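PDB 4YWO: mercuric reductase from Metallosphaera sedula, which probably reduces mercuric ions to elemental mercury with electrons from NADPH, working as an FAD-containing homodimer. Local coordinates for residues G366-V372 / V391-N397; V427-I431 / R445-F451. All coordinates share one frame; numbering follows the deposited sequence. Where two conformers were deposited one is given.

Interaction 1: G366-V372 / V391-N397; sequences GEVEARV and VKMVTMN
The carbonyl oxygen of Glu367 is gripped twice: the backbone N of Asn397 donates to it at 2.8 Å, and a water donates a second hydrogen bond that ties it to Thr395 OG1. The hydroxyl stands between its own backbone N and carbonyl carbon (chi1 62°), which turns it toward the neighbouring strand, where it lies 3.6 Å from Glu369 CB. Asn397 also returns a bond through its side chain. In the conformer described, Glu367 N points nearly straight at Asn397 OD1, 3.2 Å away, but reaches it from above the amide plane, 50° out of it.

Further along, Glu369 with Thr395 and Arg371 with Met393 form hydrogen-bonded pairs, the bond from Thr395 N to Glu369 O measuring 2.8 Å. Val368, Ala370, Val372, Lys392, Val394 and Met396 share one face, which helix 358-362 partly covers. There the bent Met396 chain brings SD to 3.5 Å from Gly366 CA. Val372 CG2 rests 3.7 Å from CG of the extended Lys392, whose NZ pairs with Glu214 and Glu216. On the other face Arg371 folds back, NH1 bonding to Ala370 O at 2.9 Å with that oxygen in the guanidinium plane, while Glu369 forms a salt bridge with Arg452.

Running antiparallel at 169°, the two segments make up the edge strand and its inner neighbour in the five-stranded antiparallel sheet of the dimerisation domain, characteristic of the pyridine nucleotide-disulfide oxidoreductases of this family.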
# COMPACT_ATOMS: atom_id res chain seq x y z
N GLY A 366 -30.91 8.03 -0.99
CA GLY A 366 -29.82 8.64 -1.72
C GLY A 366 -29.59 7.91 -3.02
O GLY A 366 -30.12 6.85 -3.24
N GLU A 367 -28.87 8.53 -3.92
CA GLU A 367 -28.59 7.96 -5.22
C GLU A 367 -27.30 7.09 -5.07
O GLU A 367 -26.24 7.67 -4.83
CB GLU A 367 -28.33 9.06 -6.25
CG GLU A 367 -29.55 9.91 -6.62
CD GLU A 367 -29.41 10.61 -7.98
OE1 GLU A 367 -30.37 11.29 -8.42
OE2 GLU A 367 -28.34 10.45 -8.63
N VAL A 368 -27.43 5.77 -5.24
CA VAL A 368 -26.25 4.87 -5.01
C VAL A 368 -25.74 4.35 -6.33
O VAL A 368 -26.53 3.94 -7.16
CB VAL A 368 -26.61 3.78 -4.03
CG1 VAL A 368 -25.49 2.71 -3.89
CG2 VAL A 368 -26.91 4.34 -2.68
N GLU A 369 -24.40 4.40 -6.56
CA GLU A 369 -23.78 3.69 -7.64
C GLU A 369 -22.68 2.76 -7.09
O GLU A 369 -22.10 3.05 -6.03
CB GLU A 369 -23.22 4.60 -8.68
CG GLU A 369 -24.21 5.58 -9.34
CD GLU A 369 -23.58 6.37 -10.48
OE1 GLU A 369 -23.36 7.60 -10.31
OE2 GLU A 369 -23.25 5.77 -11.54
N ALA A 370 -22.39 1.73 -7.80
CA ALA A 370 -21.31 0.83 -7.41
C ALA A 370 -20.63 0.26 -8.63
O ALA A 370 -21.31 0.01 -9.67
CB ALA A 370 -21.81 -0.27 -6.53
N ARG A 371 -19.33 -0.04 -8.56
CA ARG A 371 -18.63 -0.68 -9.64
C ARG A 371 -17.66 -1.67 -9.03
O ARG A 371 -17.09 -1.45 -7.91
CB ARG A 371 -17.87 0.27 -10.55
CG ARG A 371 -18.65 1.34 -11.29
CD ARG A 371 -19.47 0.66 -12.40
NE ARG A 371 -20.25 1.68 -13.16
CZ ARG A 371 -21.39 2.19 -12.79
NH1 ARG A 371 -22.07 1.80 -11.77
NH2 ARG A 371 -21.98 3.11 -13.58
N VAL A 372 -17.39 -2.71 -9.79
CA VAL A 372 -16.39 -3.72 -9.42
C VAL A 372 -15.41 -3.90 -10.55
O VAL A 372 -15.79 -4.13 -11.71
CB VAL A 372 -17.03 -5.10 -9.14
CG1 VAL A 372 -15.94 -6.16 -8.84
CG2 VAL A 372 -18.06 -5.05 -8.04
N VAL A 391 -11.66 -5.00 -6.83
CA VAL A 391 -11.86 -3.75 -6.06
C VAL A 391 -13.30 -3.29 -6.33
O VAL A 391 -13.72 -3.17 -7.50
CB VAL A 391 -10.83 -2.64 -6.39
CG1 VAL A 391 -11.07 -1.46 -5.52
CG2 VAL A 391 -9.49 -3.18 -6.13
N LYS A 392 -14.06 -3.06 -5.26
CA LYS A 392 -15.46 -2.59 -5.38
C LYS A 392 -15.57 -1.24 -4.71
O LYS A 392 -15.08 -1.04 -3.59
CB LYS A 392 -16.39 -3.54 -4.69
CG LYS A 392 -17.87 -3.24 -4.84
CD LYS A 392 -18.66 -4.47 -4.30
CE LYS A 392 -20.09 -4.34 -4.65
NZ LYS A 392 -20.85 -5.56 -4.17
N MET A 393 -16.21 -0.31 -5.38
CA MET A 393 -16.38 1.07 -4.91
C MET A 393 -17.84 1.43 -4.89
O MET A 393 -18.55 1.05 -5.85
CB MET A 393 -15.54 2.03 -5.74
CG MET A 393 -15.57 3.53 -5.32
SD MET A 393 -14.45 4.54 -6.26
CE MET A 393 -12.92 4.14 -5.44
N VAL A 394 -18.29 2.04 -3.82
CA VAL A 394 -19.68 2.40 -3.65
C VAL A 394 -19.81 3.89 -3.42
O VAL A 394 -19.05 4.46 -2.62
CB VAL A 394 -20.29 1.69 -2.45
CG1 VAL A 394 -21.75 2.03 -2.26
CG2 VAL A 394 -20.07 0.17 -2.43
N THR A 395 -20.70 4.57 -4.17
CA THR A 395 -20.84 6.04 -3.98
C THR A 395 -22.28 6.32 -3.58
O THR A 395 -23.18 5.57 -3.92
CB THR A 395 -20.51 6.91 -5.21
OG1 THR A 395 -21.46 6.57 -6.29
CG2 THR A 395 -19.07 6.66 -5.71
N MET A 396 -22.50 7.40 -2.80
CA MET A 396 -23.87 7.79 -2.38
C MET A 396 -23.87 9.30 -2.64
O MET A 396 -23.02 10.03 -2.14
CB MET A 396 -24.06 7.42 -0.92
CG MET A 396 -25.04 8.32 -0.15
SD MET A 396 -26.59 7.66 -0.71
CE MET A 396 -26.63 6.44 0.65
N ASN A 397 -24.79 9.73 -3.50
CA ASN A 397 -24.86 11.12 -3.93
C ASN A 397 -23.57 11.68 -4.48
O ASN A 397 -23.19 12.84 -4.26
CB ASN A 397 -25.47 11.95 -2.79
CG ASN A 397 -26.91 11.64 -2.67
OD1 ASN A 397 -27.50 11.36 -3.71
ND2 ASN A 397 -27.46 11.50 -1.45
O HOH W 1 -23.68 8.10 -6.21

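Interaction 2: V427-I431 / R445-F451; sequences VHDLI and RLVALAF
Ala448 CB packs between Leu430 CB and Ile431 CG1, 4.0 Å from each, at the centre of a helix-helix contact within the dimerisation domain. Helices 427-431 and 445-449 cross at -129°, their axes 8.6 Å apart, and the small alanine lets the backbones come close: Val427 CA and Ala448 CA are separated by only 5.1 Å. This is the tight part of the interface. Beside it, Val427 CG1 sits over one face of the Phe451 ring, offset toward the rim, in a CH-pi contact with the centroid 4.0 Å away. Both residues also touch Thr395, which places this end of the contact against strand 390-396.

In contrast to this close approach at a small alanine, the other flank is more polar and its residues are partly exposed. Leu449 folds its CD2 back to Ile431, meeting CG1, CG2 and CD1 each at about 4.0 Å. The chain of Arg445 runs extended from CG to NE, with CG anti to the backbone N (chi1 176°), and passes the carbonyl oxygen of Leu430 to reach the C-terminal end of the short helix. Arg445 also touches His435, and it packs on Arg319 of the second subunit. The Arg445 guanidinium group takes Ile431 O side-on, with the oxygen 5° out of its plane: NE donates the straighter bond at 2.8 Å, and NH2 adds a more bent one at 3.1 Å, along a lone pair of the carbonyl.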
# COMPACT_ATOMS: atom_id res chain seq x y z
N VAL A 427 -15.67 10.38 -7.32
CA VAL A 427 -14.87 9.69 -8.31
C VAL A 427 -13.98 10.63 -9.15
O VAL A 427 -12.85 10.31 -9.43
CB VAL A 427 -15.65 8.66 -9.20
CG1 VAL A 427 -16.47 7.68 -8.36
CG2 VAL A 427 -16.45 9.39 -10.20
N HIS A 428 -14.45 11.84 -9.47
CA HIS A 428 -13.54 12.75 -10.24
C HIS A 428 -12.39 13.14 -9.47
O HIS A 428 -11.35 13.32 -10.04
CB HIS A 428 -14.33 14.01 -10.63
CG HIS A 428 -15.38 13.71 -11.66
ND1 HIS A 428 -16.71 13.49 -11.34
CD2 HIS A 428 -15.28 13.49 -13.00
CE1 HIS A 428 -17.39 13.20 -12.44
NE2 HIS A 428 -16.55 13.21 -13.45
N ASP A 429 -12.51 13.24 -8.16
CA ASP A 429 -11.36 13.56 -7.28
C ASP A 429 -10.29 12.48 -7.40
O ASP A 429 -9.11 12.77 -7.50
CB ASP A 429 -11.70 13.70 -5.80
CG ASP A 429 -12.60 14.94 -5.47
OD1 ASP A 429 -12.35 15.98 -6.14
OD2 ASP A 429 -13.40 14.86 -4.49
N LEU A 430 -10.71 11.26 -7.43
CA LEU A 430 -9.74 10.18 -7.63
C LEU A 430 -9.16 10.17 -9.02
O LEU A 430 -7.97 9.95 -9.23
CB LEU A 430 -10.35 8.85 -7.29
CG LEU A 430 -10.26 8.34 -5.89
CD1 LEU A 430 -8.80 8.13 -5.47
CD2 LEU A 430 -10.88 9.32 -4.91
N ILE A 431 -10.01 10.34 -10.03
CA ILE A 431 -9.52 10.44 -11.38
C ILE A 431 -8.46 11.51 -11.59
O ILE A 431 -7.46 11.30 -12.32
CB ILE A 431 -10.71 10.57 -12.35
CG1 ILE A 431 -11.53 9.29 -12.21
CG2 ILE A 431 -10.24 10.76 -13.79
CD1 ILE A 431 -12.89 9.38 -12.84
N ARG A 445 -8.08 4.19 -8.54
CA ARG A 445 -8.41 5.13 -9.60
C ARG A 445 -9.05 4.37 -10.77
O ARG A 445 -9.97 4.88 -11.38
CB ARG A 445 -7.13 5.91 -10.01
CG ARG A 445 -7.32 6.87 -11.20
CD ARG A 445 -6.10 7.82 -11.38
NE ARG A 445 -6.41 8.73 -12.47
CZ ARG A 445 -6.38 8.40 -13.74
NH1 ARG A 445 -6.03 7.17 -14.14
NH2 ARG A 445 -6.73 9.33 -14.60
N LEU A 446 -8.64 3.13 -11.04
CA LEU A 446 -9.24 2.39 -12.13
C LEU A 446 -10.64 2.07 -11.88
O LEU A 446 -11.53 2.15 -12.84
CB LEU A 446 -8.44 1.12 -12.39
CG LEU A 446 -7.00 1.29 -12.89
CD1 LEU A 446 -6.24 -0.02 -12.83
CD2 LEU A 446 -7.04 1.93 -14.30
N VAL A 447 -11.00 1.70 -10.66
CA VAL A 447 -12.41 1.50 -10.41
C VAL A 447 -13.21 2.78 -10.46
O VAL A 447 -14.40 2.78 -10.83
CB VAL A 447 -12.66 0.68 -9.09
CG1 VAL A 447 -12.39 1.46 -7.85
CG2 VAL A 447 -14.05 0.04 -9.04
N ALA A 448 -12.64 3.89 -10.04
CA ALA A 448 -13.29 5.23 -10.20
C ALA A 448 -13.60 5.49 -11.70
O ALA A 448 -14.74 6.03 -12.01
CB ALA A 448 -12.37 6.32 -9.63
N LEU A 449 -12.69 5.18 -12.57
CA LEU A 449 -12.85 5.37 -14.03
C LEU A 449 -14.04 4.52 -14.56
O LEU A 449 -14.70 4.87 -15.56
CB LEU A 449 -11.61 5.01 -14.77
CG LEU A 449 -10.49 6.05 -14.70
CD1 LEU A 449 -9.23 5.42 -15.18
CD2 LEU A 449 -10.80 7.26 -15.56
N ALA A 450 -14.33 3.43 -13.86
CA ALA A 450 -15.42 2.51 -14.26
C ALA A 450 -16.77 3.12 -14.11
O ALA A 450 -17.75 2.54 -14.67
CB ALA A 450 -15.36 1.19 -13.51
N PHE A 451 -16.93 4.26 -13.43
CA PHE A 451 -18.19 4.86 -13.12
C PHE A 451 -18.77 5.45 -14.39
O PHE A 451 -19.95 5.33 -14.64
CB PHE A 451 -18.20 5.85 -11.97
CG PHE A 451 -18.29 5.13 -10.63
CD1 PHE A 451 -17.17 4.48 -10.14
CD2 PHE A 451 -19.50 4.87 -9.97
CE1 PHE A 451 -17.26 3.80 -9.00
CE2 PHE A 451 -19.60 4.23 -8.79
CZ PHE A 451 -18.42 3.59 -8.28

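How the interactions relate
From the N terminus, strand 368-374 comes first, and interaction 1 closes the 18 residues between segments 366-372 and 391-397, which include helix 379-383. The chain then continues through strand 399-407 and helix 414-422 before interaction 2 closes the 13 residues between segments 427-431 and 445-451, the last of them already in helix 442-449. The two contacts are therefore in series, neither nested nor crossed. The centres of interactions 1 and 2 lie about 11 Å apart, and the helix pair is laid against one face of the sheet. Val447 touches Arg371 and Met393, Phe451 CZ approaches Met393 O, and Arg371 NE makes a weak hydrogen bond to Ala450 O, tying the edge strand to the C-terminal segment.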